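Local coordinates for nucleoporin NUP170 (Chaetomium thermophilum, PDB 5HAX), which probably serves as a scaffold nucleoporin of the nuclear pore complex, joining a beta-propeller to an alpha-helical region, at residues A[20-29]-A[414-425]; A[494-502]-A[548-559]. One frame throughout, in Å; residues are numbered along the deposited sequence.

Contact 1 is buried close to where the beta-propeller meets the helical region, and pairs a chain entering the propeller with a connection between two blade strands; tyrosine rings, an isoleucine, a proline and a leucine carry it, with waters bridging polar atoms beside them. Contact 2, only partly buried and farther from the centre of the chain, belongs to the helical region and sets two helices across each other with small residues, leucines and a threonine. The pairs share no element and do not touch, their nearest atoms being about 14 Å apart, yet Lys415 of contact 1 and Phe494 of contact 2 both reach helix 522-533.

Contact 1. Residues A[20-29]-A[414-425]; sequences DDSYPDLDSY and IKVTQPASALKY. With EDO (1,2-ethanediol), chain G.
The backbones of 20-29 and 414-425 approach most closely at two places, with Tyr23 CA lying 5.9 Å from Lys415 CA and Tyr29 CA 4.8 Å from Lys424 CA. The pair is an instance of how a beta-propeller is joined to its entering chain: 20-29 leads from helix 5-20 to strand 33-35, whereas 414-425 connects strands 403-409 and 427-433 of one blade. Between them, Ile414 meets two tyrosines. Its CD1 stands over the centre of the Tyr29 ring in a CH-pi contact, 4.1 Å from the centroid, and Leu26 O lies above the opposite face near the rim. A chi1 of 67°, which sets CG between the backbone N and the carbonyl carbon, turns Tyr29 so that its face meets Ile414 while CE2 approaches Tyr425 CD1; those two rings are oblique, their planes 55° apart. Tyr23, by contrast, brings its ring edge to Lys415 CB, and its OH is 3.4 Å from Ile414 CG2. Replacing Tyr23 by an alanine would probably open a gap beside Ile414 CG2 and leave the base of the Lys415 side chain without its aromatic neighbour. Pro24 CD sits over one face of the Tyr23 ring, toward its rim, and Pro24 CB reaches Leu423 CD1 at 3.8 Å. At the helical end, Asp20 OD1 and Lys415 NZ are too far apart for a salt bridge but share a water, weakly bonded on the lysine side; Asp20 pairs instead with Arg597 and Lys415 with Glu524. Asp27 O accepts a hydrogen bond from O1 of a 1,2-ethanediol. Near the other end of the contact a single water donates to two backbone oxygens, 2.7 Å from Ser28 O and 3.0 Å from Ala420 O.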
loop_
_atom_site.group_PDB
_atom_site.type_symbol
_atom_site.label_atom_id
_atom_site.label_comp_id
_atom_site.label_asym_id
_atom_site.label_seq_id
_atom_site.Cartn_x
_atom_site.Cartn_y
_atom_site.Cartn_z
ATOM N N ASP A 20 16.672 -9.034 1.455
ATOM C CA ASP A 20 15.497 -8.243 1.102
ATOM C C ASP A 20 14.909 -7.548 2.322
ATOM O O ASP A 20 14.414 -6.421 2.220
ATOM C CB ASP A 20 14.436 -9.130 0.443
ATOM C CG ASP A 20 14.593 -9.226 -1.069
ATOM O OD1 ASP A 20 15.252 -8.354 -1.673
ATOM O OD2 ASP A 20 14.032 -10.173 -1.664
ATOM N N ASP A 21 14.947 -8.203 3.483
ATOM C CA ASP A 21 14.401 -7.619 4.701
ATOM C C ASP A 21 15.333 -6.592 5.332
ATOM O O ASP A 21 14.979 -6.013 6.366
ATOM C CB ASP A 21 14.082 -8.719 5.720
ATOM C CG ASP A 21 12.817 -9.488 5.376
ATOM O OD1 ASP A 21 11.906 -8.906 4.746
ATOM O OD2 ASP A 21 12.728 -10.678 5.745
ATOM N N SER A 22 16.504 -6.358 4.744
ATOM C CA SER A 22 17.413 -5.312 5.187
ATOM C C SER A 22 17.288 -4.047 4.345
ATOM O O SER A 22 18.151 -3.168 4.435
ATOM C CB SER A 22 18.856 -5.824 5.158
ATOM O OG SER A 22 19.313 -5.991 3.827
ATOM N N TYR A 23 16.242 -3.944 3.529
ATOM C CA TYR A 23 16.020 -2.741 2.741
ATOM C C TYR A 23 15.897 -1.534 3.671
ATOM O O TYR A 23 15.187 -1.611 4.682
ATOM C CB TYR A 23 14.759 -2.887 1.888
ATOM C CG TYR A 23 14.420 -1.653 1.083
ATOM C CD1 TYR A 23 15.000 -1.432 -0.155
ATOM C CD2 TYR A 23 13.525 -0.711 1.566
ATOM C CE1 TYR A 23 14.698 -0.307 -0.893
ATOM C CE2 TYR A 23 13.214 0.417 0.834
ATOM C CZ TYR A 23 13.806 0.615 -0.394
ATOM O OH TYR A 23 13.508 1.736 -1.130
ATOM N N PRO A 24 16.563 -0.414 3.373
ATOM C CA PRO A 24 16.618 0.697 4.335
ATOM C C PRO A 24 15.240 1.184 4.768
ATOM O O PRO A 24 14.310 1.285 3.966
ATOM C CB PRO A 24 17.372 1.788 3.567
ATOM C CG PRO A 24 18.186 1.061 2.573
ATOM C CD PRO A 24 17.391 -0.149 2.183
ATOM N N ASP A 25 15.124 1.491 6.058
ATOM C CA ASP A 25 13.916 2.085 6.605
ATOM C C ASP A 25 13.866 3.577 6.284
ATOM O O ASP A 25 14.877 4.207 5.965
ATOM C CB ASP A 25 13.848 1.875 8.117
ATOM C CG ASP A 25 15.064 2.425 8.840
ATOM O OD1 ASP A 25 14.998 3.566 9.337
ATOM O OD2 ASP A 25 16.090 1.718 8.910
ATOM N N LEU A 26 12.658 4.140 6.383
ATOM C CA LEU A 26 12.440 5.531 5.996
ATOM C C LEU A 26 13.326 6.484 6.792
ATOM O O LEU A 26 13.898 7.423 6.226
ATOM C CB LEU A 26 10.969 5.900 6.182
ATOM C CG LEU A 26 10.571 7.289 5.679
ATOM C CD1 LEU A 26 10.562 7.309 4.160
ATOM C CD2 LEU A 26 9.219 7.707 6.238
ATOM N N ASP A 27 13.436 6.272 8.109
ATOM C CA ASP A 27 14.270 7.144 8.936
ATOM C C ASP A 27 15.709 7.186 8.442
ATOM O O ASP A 27 16.408 8.184 8.655
ATOM C CB ASP A 27 14.253 6.680 10.395
ATOM C CG ASP A 27 12.911 6.897 11.072
ATOM O OD1 ASP A 27 12.659 6.241 12.104
ATOM O OD2 ASP A 27 12.110 7.719 10.582
ATOM N N SER A 28 16.168 6.123 7.777
ATOM C CA SER A 28 17.582 6.005 7.437
ATOM C C SER A 28 17.956 6.813 6.202
ATOM O O SER A 28 19.101 7.271 6.102
ATOM C CB SER A 28 17.951 4.538 7.221
ATOM O OG SER A 28 17.737 3.785 8.403
ATOM N N TYR A 29 17.033 6.991 5.254
ATOM C CA TYR A 29 17.298 7.813 4.080
ATOM C C TYR A 29 16.521 9.123 4.090
ATOM O O TYR A 29 16.596 9.879 3.114
ATOM C CB TYR A 29 17.021 7.023 2.788
ATOM C CG TYR A 29 15.586 6.630 2.496
ATOM C CD1 TYR A 29 15.121 5.354 2.787
ATOM C CD2 TYR A 29 14.714 7.516 1.876
ATOM C CE1 TYR A 29 13.818 4.983 2.497
ATOM C CE2 TYR A 29 13.414 7.156 1.584
ATOM C CZ TYR A 29 12.971 5.889 1.893
ATOM O OH TYR A 29 11.675 5.532 1.598
ATOM N N ILE A 414 17.757 3.067 -3.949
ATOM C CA ILE A 414 17.876 3.034 -2.492
ATOM C C ILE A 414 18.436 1.692 -2.037
ATOM O O ILE A 414 19.228 1.620 -1.089
ATOM C CB ILE A 414 16.509 3.325 -1.840
ATOM C CG1 ILE A 414 16.076 4.768 -2.128
ATOM C CG2 ILE A 414 16.566 3.083 -0.331
ATOM C CD1 ILE A 414 14.653 5.084 -1.694
ATOM N N LYS A 415 18.026 0.607 -2.696
ATOM C CA LYS A 415 18.452 -0.724 -2.280
ATOM C C LYS A 415 19.931 -0.959 -2.568
ATOM O O LYS A 415 20.608 -1.649 -1.798
ATOM C CB LYS A 415 17.593 -1.779 -2.980
ATOM C CG LYS A 415 17.951 -3.216 -2.639
ATOM C CD LYS A 415 16.928 -4.183 -3.215
ATOM C CE LYS A 415 17.299 -5.631 -2.926
ATOM N NZ LYS A 415 18.522 -6.057 -3.665
ATOM N N VAL A 416 20.447 -0.383 -3.655
ATOM C CA VAL A 416 21.840 -0.580 -4.044
ATOM C C VAL A 416 22.791 0.397 -3.358
ATOM O O VAL A 416 23.989 0.097 -3.240
ATOM C CB VAL A 416 21.966 -0.454 -5.576
ATOM C CG1 VAL A 416 23.418 -0.555 -6.037
ATOM C CG2 VAL A 416 21.127 -1.520 -6.255
ATOM N N THR A 417 22.295 1.543 -2.893
ATOM C CA THR A 417 23.157 2.585 -2.344
ATOM C C THR A 417 24.038 2.046 -1.224
ATOM O O THR A 417 23.563 1.362 -0.312
ATOM C CB THR A 417 22.305 3.744 -1.826
ATOM O OG1 THR A 417 21.599 4.342 -2.920
ATOM C CG2 THR A 417 23.173 4.803 -1.149
ATOM N N GLN A 418 25.323 2.374 -1.298
ATOM C CA GLN A 418 26.293 1.970 -0.291
ATOM C C GLN A 418 27.370 3.049 -0.170
ATOM O O GLN A 418 27.821 3.584 -1.183
ATOM C CB GLN A 418 26.922 0.624 -0.660
ATOM C CG GLN A 418 27.048 -0.347 0.500
ATOM C CD GLN A 418 25.702 -0.783 1.043
ATOM O OE1 GLN A 418 24.838 -1.242 0.294
ATOM N NE2 GLN A 418 25.513 -0.638 2.349
ATOM N N PRO A 419 27.787 3.383 1.064
ATOM C CA PRO A 419 27.340 2.859 2.359
ATOM C C PRO A 419 26.040 3.495 2.838
ATOM O O PRO A 419 25.425 4.271 2.105
ATOM C CB PRO A 419 28.496 3.219 3.291
ATOM C CG PRO A 419 29.025 4.484 2.729
ATOM C CD PRO A 419 28.861 4.380 1.229
ATOM N N ALA A 420 25.638 3.168 4.070
ATOM C CA ALA A 420 24.388 3.687 4.611
ATOM C C ALA A 420 24.414 5.204 4.741
ATOM O O ALA A 420 23.368 5.853 4.632
ATOM C CB ALA A 420 24.105 3.045 5.968
ATOM N N SER A 421 25.592 5.789 4.972
ATOM C CA SER A 421 25.696 7.234 5.122
ATOM C C SER A 421 25.453 7.981 3.818
ATOM O O SER A 421 25.294 9.206 3.851
ATOM C CB SER A 421 27.075 7.604 5.674
ATOM O OG SER A 421 28.096 7.295 4.743
ATOM N N ALA A 422 25.426 7.284 2.684
ATOM C CA ALA A 422 25.156 7.896 1.391
ATOM C C ALA A 422 23.684 7.827 1.003
ATOM O O ALA A 422 23.333 8.231 -0.111
ATOM C CB ALA A 422 26.004 7.225 0.307
ATOM N N LEU A 423 22.822 7.339 1.890
ATOM C CA LEU A 423 21.412 7.176 1.564
ATOM C C LEU A 423 20.714 8.527 1.475
ATOM O O LEU A 423 20.833 9.362 2.377
ATOM C CB LEU A 423 20.727 6.306 2.617
ATOM C CG LEU A 423 20.920 4.795 2.482
ATOM C CD1 LEU A 423 20.435 4.089 3.738
ATOM C CD2 LEU A 423 20.198 4.269 1.251
ATOM N N LYS A 424 19.973 8.731 0.388
ATOM C CA LYS A 424 19.138 9.908 0.208
ATOM C C LYS A 424 17.772 9.477 -0.307
ATOM O O LYS A 424 17.593 8.361 -0.801
ATOM C CB LYS A 424 19.768 10.911 -0.767
ATOM C CG LYS A 424 21.188 11.322 -0.415
ATOM C CD LYS A 424 21.629 12.519 -1.242
ATOM C CE LYS A 424 23.142 12.641 -1.303
ATOM N NZ LYS A 424 23.647 12.426 -2.687
ATOM N N TYR A 425 16.804 10.389 -0.190
ATOM C CA TYR A 425 15.425 10.133 -0.608
ATOM C C TYR A 425 15.312 10.302 -2.126
ATOM O O TYR A 425 14.695 11.234 -2.646
ATOM C CB TYR A 425 14.475 11.063 0.137
ATOM C CG TYR A 425 12.993 10.802 -0.077
ATOM C CD1 TYR A 425 12.544 9.721 -0.827
ATOM C CD2 TYR A 425 12.040 11.653 0.474
ATOM C CE1 TYR A 425 11.193 9.496 -1.017
ATOM C CE2 TYR A 425 10.690 11.434 0.288
ATOM C CZ TYR A 425 10.271 10.356 -0.458
ATOM O OH TYR A 425 8.925 10.141 -0.645
HETATM C C1 EDO G . 14.734 10.377 11.255
HETATM O O1 EDO G . 15.892 10.027 10.490
HETATM C C2 EDO G . 14.664 11.892 11.412
HETATM O O2 EDO G . 14.723 12.508 10.121
HETATM O O HOH W 1 17.912 -8.696 -1.704
HETATM O O HOH W 2 21.513 6.322 6.922
HETATM O O HOH W 3 17.338 12.473 1.841
#

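Contact 2. Residues A[494-502]-A[548-559]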
loop_
_atom_site.group_PDB
_atom_site.type_symbol
_atom_site.label_atom_id
_atom_site.label_comp_id
_atom_site.label_asym_id
_atom_site.label_seq_id
_atom_site.Cartn_x
_atom_site.Cartn_y
_atom_site.Cartn_z
ATOM N N PHE A 494 10.725 -2.978 -17.351
ATOM C CA PHE A 494 11.665 -3.765 -18.140
ATOM C C PHE A 494 10.980 -4.384 -19.353
ATOM O O PHE A 494 11.517 -4.340 -20.467
ATOM C CB PHE A 494 12.296 -4.845 -17.264
ATOM C CG PHE A 494 13.481 -5.516 -17.892
ATOM C CD1 PHE A 494 13.365 -6.779 -18.450
ATOM C CD2 PHE A 494 14.710 -4.884 -17.926
ATOM C CE1 PHE A 494 14.456 -7.396 -19.029
ATOM C CE2 PHE A 494 15.804 -5.496 -18.502
ATOM C CZ PHE A 494 15.677 -6.754 -19.055
ATOM N N ALA A 495 9.787 -4.950 -19.160
ATOM C CA ALA A 495 9.058 -5.545 -20.275
ATOM C C ALA A 495 8.683 -4.495 -21.313
ATOM O O ALA A 495 8.826 -4.725 -22.521
ATOM C CB ALA A 495 7.807 -6.254 -19.758
ATOM N N LYS A 496 8.197 -3.337 -20.864
ATOM C CA LYS A 496 7.823 -2.275 -21.792
ATOM C C LYS A 496 9.034 -1.781 -22.572
ATOM O O LYS A 496 8.965 -1.604 -23.794
ATOM C CB LYS A 496 7.169 -1.127 -21.022
ATOM C CG LYS A 496 6.605 -0.004 -21.884
ATOM C CD LYS A 496 5.162 -0.264 -22.289
ATOM C CE LYS A 496 4.476 1.024 -22.723
ATOM N NZ LYS A 496 3.036 0.821 -23.038
ATOM N N ALA A 497 10.156 -1.559 -21.883
ATOM C CA ALA A 497 11.369 -1.097 -22.552
ATOM C C ALA A 497 11.835 -2.102 -23.599
ATOM O O ALA A 497 12.174 -1.729 -24.728
ATOM C CB ALA A 497 12.468 -0.845 -21.521
ATOM N N LEU A 498 11.857 -3.388 -23.240
ATOM C CA LEU A 498 12.230 -4.419 -24.203
ATOM C C LEU A 498 11.263 -4.460 -25.377
ATOM O O LEU A 498 11.677 -4.724 -26.513
ATOM C CB LEU A 498 12.289 -5.784 -23.518
ATOM C CG LEU A 498 13.668 -6.262 -23.058
ATOM C CD1 LEU A 498 14.373 -5.218 -22.203
ATOM C CD2 LEU A 498 13.531 -7.575 -22.305
ATOM N N GLY A 499 9.976 -4.205 -25.127
ATOM C CA GLY A 499 9.011 -4.165 -26.212
ATOM C C GLY A 499 9.346 -3.127 -27.265
ATOM O O GLY A 499 8.975 -3.280 -28.432
ATOM N N ASN A 500 10.051 -2.063 -26.873
ATOM C CA ASN A 500 10.508 -1.060 -27.826
ATOM C C ASN A 500 11.793 -1.470 -28.533
ATOM O O ASN A 500 12.136 -0.871 -29.558
ATOM C CB ASN A 500 10.723 0.280 -27.121
ATOM C CG ASN A 500 9.472 0.783 -26.427
ATOM O OD1 ASN A 500 8.354 0.453 -26.821
ATOM N ND2 ASN A 500 9.657 1.588 -25.386
ATOM N N CYS A 501 12.506 -2.464 -28.010
ATOM C CA CYS A 501 13.736 -2.958 -28.614
ATOM C C CYS A 501 13.498 -4.103 -29.588
ATOM O O CYS A 501 14.460 -4.588 -30.194
ATOM C CB CYS A 501 14.710 -3.415 -27.521
ATOM S SG CYS A 501 15.302 -2.089 -26.450
ATOM N N VAL A 502 12.248 -4.548 -29.749
ATOM C CA VAL A 502 11.954 -5.655 -30.658
ATOM C C VAL A 502 12.431 -5.329 -32.067
ATOM O O VAL A 502 12.949 -6.198 -32.780
ATOM C CB VAL A 502 10.446 -5.973 -30.632
ATOM C CG1 VAL A 502 10.097 -7.038 -31.667
ATOM C CG2 VAL A 502 10.021 -6.417 -29.240
ATOM N N MET A 548 4.320 -10.024 -30.215
ATOM C CA MET A 548 4.875 -8.955 -29.393
ATOM C C MET A 548 5.278 -9.489 -28.022
ATOM O O MET A 548 6.400 -9.265 -27.566
ATOM C CB MET A 548 3.866 -7.814 -29.243
ATOM C CG MET A 548 4.370 -6.630 -28.423
ATOM S SD MET A 548 5.734 -5.750 -29.211
ATOM C CE MET A 548 5.069 -4.086 -29.256
ATOM N N ASP A 549 4.356 -10.195 -27.362
ATOM C CA ASP A 549 4.666 -10.749 -26.050
ATOM C C ASP A 549 5.626 -11.927 -26.148
ATOM O O ASP A 549 6.453 -12.121 -25.252
ATOM C CB ASP A 549 3.380 -11.161 -25.331
ATOM C CG ASP A 549 2.636 -9.976 -24.740
ATOM O OD1 ASP A 549 3.297 -9.024 -24.270
ATOM O OD2 ASP A 549 1.387 -9.998 -24.742
ATOM N N ARG A 550 5.544 -12.723 -27.219
ATOM C CA ARG A 550 6.536 -13.776 -27.413
ATOM C C ARG A 550 7.906 -13.183 -27.719
ATOM O O ARG A 550 8.928 -13.684 -27.233
ATOM C CB ARG A 550 6.109 -14.728 -28.534
ATOM C CG ARG A 550 7.155 -15.809 -28.841
ATOM C CD ARG A 550 6.708 -16.773 -29.937
ATOM N NE ARG A 550 6.750 -16.169 -31.271
ATOM C CZ ARG A 550 7.654 -16.444 -32.212
ATOM N NH1 ARG A 550 7.585 -15.829 -33.386
ATOM N NH2 ARG A 550 8.621 -17.330 -32.000
ATOM N N ASN A 551 7.948 -12.121 -28.527
ATOM C CA ASN A 551 9.220 -11.477 -28.836
ATOM C C ASN A 551 9.802 -10.789 -27.609
ATOM O O ASN A 551 11.020 -10.812 -27.399
ATOM C CB ASN A 551 9.038 -10.479 -29.978
ATOM C CG ASN A 551 8.819 -11.156 -31.319
ATOM O OD1 ASN A 551 9.458 -12.160 -31.633
ATOM N ND2 ASN A 551 7.911 -10.606 -32.116
ATOM N N THR A 552 8.950 -10.171 -26.789
ATOM C CA THR A 552 9.428 -9.553 -25.556
ATOM C C THR A 552 10.008 -10.600 -24.615
ATOM O O THR A 552 11.078 -10.396 -24.030
ATOM C CB THR A 552 8.292 -8.790 -24.873
ATOM O OG1 THR A 552 7.804 -7.770 -25.754
ATOM C CG2 THR A 552 8.769 -8.146 -23.574
ATOM N N GLU A 553 9.314 -11.730 -24.458
ATOM C CA GLU A 553 9.828 -12.801 -23.612
ATOM C C GLU A 553 11.090 -13.417 -24.200
ATOM O O GLU A 553 11.977 -13.845 -23.451
ATOM C CB GLU A 553 8.750 -13.866 -23.411
ATOM C CG GLU A 553 7.550 -13.380 -22.605
ATOM C CD GLU A 553 6.450 -14.422 -22.499
ATOM O OE1 GLU A 553 6.671 -15.573 -22.933
ATOM O OE2 GLU A 553 5.365 -14.087 -21.980
ATOM N N ASN A 554 11.195 -13.467 -25.530
ATOM C CA ASN A 554 12.409 -13.979 -26.158
ATOM C C ASN A 554 13.557 -12.987 -26.019
ATOM O O ASN A 554 14.715 -13.388 -25.858
ATOM C CB ASN A 554 12.143 -14.302 -27.629
ATOM C CG ASN A 554 11.367 -15.595 -27.811
ATOM O OD1 ASN A 554 11.499 -16.529 -27.019
ATOM N ND2 ASN A 554 10.555 -15.655 -28.858
ATOM N N LEU A 555 13.257 -11.688 -26.089
ATOM C CA LEU A 555 14.273 -10.683 -25.795
ATOM C C LEU A 555 14.730 -10.779 -24.347
ATOM O O LEU A 555 15.929 -10.682 -24.055
ATOM C CB LEU A 555 13.734 -9.281 -26.083
ATOM C CG LEU A 555 14.212 -8.588 -27.358
ATOM C CD1 LEU A 555 13.514 -7.246 -27.507
ATOM C CD2 LEU A 555 15.720 -8.404 -27.349
ATOM N N ALA A 556 13.783 -10.963 -23.424
ATOM C CA ALA A 556 14.135 -11.134 -22.019
ATOM C C ALA A 556 15.029 -12.351 -21.823
ATOM O O ALA A 556 15.995 -12.304 -21.053
ATOM C CB ALA A 556 12.864 -11.252 -21.178
ATOM N N ARG A 557 14.719 -13.456 -22.512
ATOM C CA ARG A 557 15.607 -14.615 -22.494
ATOM C C ARG A 557 16.996 -14.249 -23.001
ATOM O O ARG A 557 18.007 -14.649 -22.409
ATOM C CB ARG A 557 15.015 -15.745 -23.338
ATOM C CG ARG A 557 15.981 -16.898 -23.614
ATOM C CD ARG A 557 15.358 -17.958 -24.511
ATOM N NE ARG A 557 14.992 -17.431 -25.823
ATOM C CZ ARG A 557 14.515 -18.170 -26.822
ATOM N NH1 ARG A 557 14.346 -19.478 -26.665
ATOM N NH2 ARG A 557 14.208 -17.604 -27.981
ATOM N N ALA A 558 17.066 -13.498 -24.102
ATOM C CA ALA A 558 18.359 -13.120 -24.662
ATOM C C ALA A 558 19.152 -12.260 -23.688
ATOM O O ALA A 558 20.380 -12.377 -23.600
ATOM C CB ALA A 558 18.160 -12.388 -25.988
ATOM N N ALA A 559 18.469 -11.386 -22.946
ATOM C CA ALA A 559 19.158 -10.545 -21.974
ATOM C C ALA A 559 19.649 -11.366 -20.789
ATOM O O ALA A 559 20.730 -11.106 -20.249
ATOM C CB ALA A 559 18.232 -9.424 -21.503
#
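Leu555 aims its side chain at 494-502 and sets CD1 against the backbone of 498-502, 3.3 Å from Leu498 O and also close to Cys501 CB, Val502 N and Val502 CG2. Leu498 answers from the other direction: its CD2 lies against the backbone of the second helix, 3.6 Å from Ala556 N, and touches Ala556 CB beyond it. The two leucines thus pass each other, each methyl meeting main chain of the opposite segment. The other methyl of Leu498, CD1, covers a face of the Phe494 ring toward the rim, whereas the ring edge is turned to Ala559, with Phe494 CZ 4.4 Å from Ala559 CB. This is near-perpendicular helix packing in the alpha-helical part of the nucleoporin: the axes of 494-501 and 549-559 cross at 102° and approach to 8.9 Å. Helix 506-520 adds Leu509, which touches both Leu498 and Leu555, and Phe516, whose ring packs edge-to-face with Phe494. The backbones come closest at Gly499 and Thr552, where Gly499 CA lies 3.8 Å from Thr552 OG1. The threonine branches divide their work. With chi1 at -60°, Thr552 CG2 is anti to the backbone N and comes to Ala495 O at 3.6 Å, while OG1 donates to Met548 O one turn back. That carbonyl is gripped twice, because Thr552 N also bonds to it, from the opposite face of its plane. Val502 straddles the start of the second helix: CG1 meets Asn551 CB at 4.0 Å, the two side chains crossing at about a right angle, and CG2 faces the sulfur of Met548. Bent at chi2 and chi3, the Met548 chain reaches across to Gly499, where Met548 SD and CE both lie 4.1 Å from Gly499 O.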